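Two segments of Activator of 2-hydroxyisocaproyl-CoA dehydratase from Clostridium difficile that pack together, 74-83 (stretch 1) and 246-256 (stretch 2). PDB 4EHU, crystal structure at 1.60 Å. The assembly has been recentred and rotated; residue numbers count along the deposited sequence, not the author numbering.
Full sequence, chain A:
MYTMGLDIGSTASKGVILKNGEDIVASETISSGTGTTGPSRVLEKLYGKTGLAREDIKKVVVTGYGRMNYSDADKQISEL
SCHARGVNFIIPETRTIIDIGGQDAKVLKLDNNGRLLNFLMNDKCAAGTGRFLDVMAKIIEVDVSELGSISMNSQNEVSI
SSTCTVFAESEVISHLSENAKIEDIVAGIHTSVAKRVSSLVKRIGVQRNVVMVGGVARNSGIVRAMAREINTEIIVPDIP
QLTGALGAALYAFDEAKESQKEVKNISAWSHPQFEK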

# COMPACT_ATOMS: atom_id res chain seq x y z
N ASP A 74 33.95 8.61 -5.42
CA ASP A 74 34.76 9.37 -4.48
C ASP A 74 33.98 9.77 -3.23
O ASP A 74 34.55 9.81 -2.13
N LYS A 75 32.70 10.08 -3.39
CA LYS A 75 31.83 10.32 -2.25
C LYS A 75 30.48 9.68 -2.52
O LYS A 75 30.06 9.53 -3.68
N GLN A 76 29.81 9.28 -1.45
CA GLN A 76 28.41 8.89 -1.53
C GLN A 76 27.65 9.93 -0.73
O GLN A 76 27.93 10.12 0.45
N ILE A 77 26.67 10.59 -1.34
CA ILE A 77 26.03 11.74 -0.69
C ILE A 77 24.53 11.60 -0.72
O ILE A 77 23.98 11.10 -1.67
N SER A 78 23.90 12.05 0.36
CA SER A 78 22.44 12.08 0.49
C SER A 78 21.71 12.61 -0.77
O SER A 78 22.10 13.63 -1.36
N GLU A 79 20.62 11.94 -1.14
CA GLU A 79 19.83 12.42 -2.28
C GLU A 79 19.04 13.67 -1.94
O GLU A 79 18.61 14.39 -2.85
N LEU A 80 18.85 13.98 -0.66
CA LEU A 80 18.22 15.26 -0.32
C LEU A 80 19.16 16.36 -0.74
O LEU A 80 18.76 17.35 -1.37
N SER A 81 20.43 16.21 -0.39
CA SER A 81 21.42 17.22 -0.76
C SER A 81 21.59 17.29 -2.28
O SER A 81 21.70 18.38 -2.86
N CYS A 82 21.64 16.13 -2.92
CA CYS A 82 21.88 16.12 -4.35
C CYS A 82 20.69 16.72 -5.13
O CYS A 82 20.92 17.50 -6.04
N HIS A 83 19.45 16.37 -4.80
CA HIS A 83 18.34 17.00 -5.52
C HIS A 83 18.30 18.50 -5.28
O HIS A 83 18.06 19.26 -6.19
N LEU A 246 22.56 15.28 -11.38
CA LEU A 246 23.19 16.58 -11.60
C LEU A 246 23.76 17.12 -10.31
O LEU A 246 24.90 17.62 -10.29
N GLY A 247 23.01 17.01 -9.21
CA GLY A 247 23.49 17.48 -7.93
C GLY A 247 24.74 16.73 -7.52
O GLY A 247 25.72 17.31 -7.06
N ALA A 248 24.72 15.42 -7.71
CA ALA A 248 25.91 14.60 -7.44
C ALA A 248 27.11 15.07 -8.28
O ALA A 248 28.24 15.17 -7.78
N ALA A 249 26.88 15.37 -9.55
CA ALA A 249 27.97 15.80 -10.44
C ALA A 249 28.54 17.14 -9.97
O ALA A 249 29.73 17.40 -10.10
N LEU A 250 27.69 17.98 -9.39
CA LEU A 250 28.11 19.28 -8.90
C LEU A 250 28.91 19.13 -7.60
O LEU A 250 29.91 19.83 -7.39
N TYR A 251 28.49 18.22 -6.72
CA TYR A 251 29.28 17.94 -5.53
C TYR A 251 30.60 17.32 -5.96
O TYR A 251 31.61 17.52 -5.30
N ALA A 252 30.60 16.58 -7.05
CA ALA A 252 31.83 15.97 -7.55
C ALA A 252 32.78 17.06 -8.04
O ALA A 252 34.00 16.98 -7.83
N PHE A 253 32.22 18.07 -8.70
CA PHE A 253 32.97 19.23 -9.12
C PHE A 253 33.54 19.95 -7.90
O PHE A 253 34.71 20.35 -7.92
N ASP A 254 32.76 20.09 -6.83
CA ASP A 254 33.27 20.73 -5.62
C ASP A 254 34.49 19.99 -5.13
O ASP A 254 35.47 20.61 -4.73
N GLU A 255 34.41 18.66 -5.11
CA GLU A 255 35.52 17.83 -4.67
C GLU A 255 36.75 18.06 -5.53
O GLU A 255 37.86 18.15 -5.03
N ALA A 256 36.54 18.13 -6.84
CA ALA A 256 37.64 18.34 -7.77
C ALA A 256 38.31 19.70 -7.52
O ALA A 256 39.54 19.80 -7.49

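Helix 79-83 meets helix 246-256 almost at right angles (89°, axes 8.0 Å apart at closest approach), and the crossing is tightest at Gly-247. Its CA lies 3.2 Å from Cys-82 O in a nearly straight CA-H...O contact; a CB here would point at stretch 1 and fall 1.7 Å from that oxygen, so the close approach depends on a bare CA. Cys-82, chi1 m (-71°), leaves its helix sideways and lays SG along stretch 2, 3.9 Å from Ala-248 CB and 4.0 Å from Tyr-251 CD2, meeting the tyrosine ring at its edge. Tyr-251, covered more than any other residue here, points toward stretch 1; chi1 m (-79°) with chi2 -60° carries the ring past Cys-82 and brings OH 3.7 Å from Ser-81 CB. No direct hydrogen bond joins the stretches. Instead, water 1 donates to Ser-81 O (2.9 Å) and also hydrogen-bonds Tyr-251 OH (2.7 Å). Ile-77, in its extended m,t rotamer, reaches Tyr-251 CB with CD1 (3.6 Å). Beyond it, Lys-75 (m,m,t,t) and Glu-255 (m,m) both point inward, but the nearest atoms are Lys-75 CE and Glu-255 OE1 at 3.7 Å, a contact through the lysine's aliphatic portion. Ser-78, chi1 t, faces sideways and caps its own helix: OG accepts from Leu-80 N (3.1 Å).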

# COMPACT_ATOMS: atom_id res chain seq x y z
CB ASP A 74 35.33 10.61 -5.16
CG ASP A 74 36.30 10.28 -6.27
OD1 ASP A 74 37.44 9.88 -5.95
OD2 ASP A 74 35.95 10.41 -7.46
CB LYS A 75 31.61 11.82 -2.01
CG LYS A 75 32.84 12.60 -1.61
CD LYS A 75 33.25 12.30 -0.19
CE LYS A 75 34.57 13.00 0.14
NZ LYS A 75 35.01 12.74 1.53
CB GLN A 76 28.22 7.51 -0.91
CG GLN A 76 29.03 6.44 -1.60
CD GLN A 76 29.56 5.40 -0.63
OE1 GLN A 76 29.99 5.73 0.48
NE2 GLN A 76 29.52 4.15 -1.04
CB ILE A 77 26.44 13.08 -1.38
CG1 ILE A 77 27.95 13.31 -1.23
CG2 ILE A 77 25.70 14.25 -0.77
CD1 ILE A 77 28.44 14.50 -2.05
CB SER A 78 22.08 12.98 1.67
OG SER A 78 20.70 13.29 1.70
CB GLU A 79 18.90 11.33 -2.82
CG GLU A 79 17.72 11.02 -1.94
CD GLU A 79 17.20 9.60 -2.14
OE1 GLU A 79 16.07 9.44 -2.65
OE2 GLU A 79 17.92 8.64 -1.75
CB LEU A 80 17.93 15.41 1.17
CG LEU A 80 16.79 14.57 1.76
CD1 LEU A 80 16.94 13.09 1.44
CD2 LEU A 80 16.74 14.79 3.28
CB SER A 81 22.78 16.92 -0.13
OG SER A 81 22.62 16.82 1.28
CB CYS A 82 22.22 14.73 -4.86
SG CYS A 82 23.88 14.17 -4.32
CB HIS A 83 16.99 16.38 -5.15
CG HIS A 83 16.71 15.10 -5.87
ND1 HIS A 83 16.49 15.04 -7.23
CD2 HIS A 83 16.54 13.84 -5.41
CE1 HIS A 83 16.23 13.79 -7.58
NE2 HIS A 83 16.27 13.04 -6.49
CB LEU A 246 22.16 17.56 -12.17
CG LEU A 246 22.66 18.98 -12.36
CD1 LEU A 246 23.86 18.99 -13.31
CD2 LEU A 246 21.52 19.82 -12.93
CB ALA A 248 25.61 13.11 -7.69
CB ALA A 249 27.48 15.89 -11.90
CB LEU A 250 26.90 20.18 -8.67
CG LEU A 250 26.31 20.75 -9.96
CD1 LEU A 250 24.85 21.19 -9.72
CD2 LEU A 250 27.16 21.91 -10.44
CB TYR A 251 28.58 17.01 -4.56
CG TYR A 251 27.55 17.72 -3.73
CD1 TYR A 251 27.92 18.78 -2.91
CD2 TYR A 251 26.21 17.36 -3.78
CE1 TYR A 251 26.99 19.47 -2.19
CE2 TYR A 251 25.29 18.01 -3.04
CZ TYR A 251 25.67 19.08 -2.24
OH TYR A 251 24.72 19.74 -1.50
CB ALA A 252 31.51 14.99 -8.68
CB PHE A 253 32.08 20.17 -9.95
CG PHE A 253 32.73 21.49 -10.28
CD1 PHE A 253 33.67 21.59 -11.30
CD2 PHE A 253 32.36 22.64 -9.60
CE1 PHE A 253 34.25 22.80 -11.62
CE2 PHE A 253 32.94 23.86 -9.91
CZ PHE A 253 33.88 23.94 -10.93
CB ASP A 254 32.26 20.70 -4.47
CG ASP A 254 31.08 21.62 -4.70
OD1 ASP A 254 31.11 22.45 -5.63
OD2 ASP A 254 30.12 21.51 -3.91
CB GLU A 255 35.13 16.35 -4.73
CG GLU A 255 34.11 15.95 -3.69
CD GLU A 255 34.66 16.07 -2.29
OE1 GLU A 255 35.81 15.66 -2.04
OE2 GLU A 255 33.93 16.60 -1.43
CB ALA A 256 37.14 18.24 -9.20
O HOH W 1 22.27 20.78 -1.40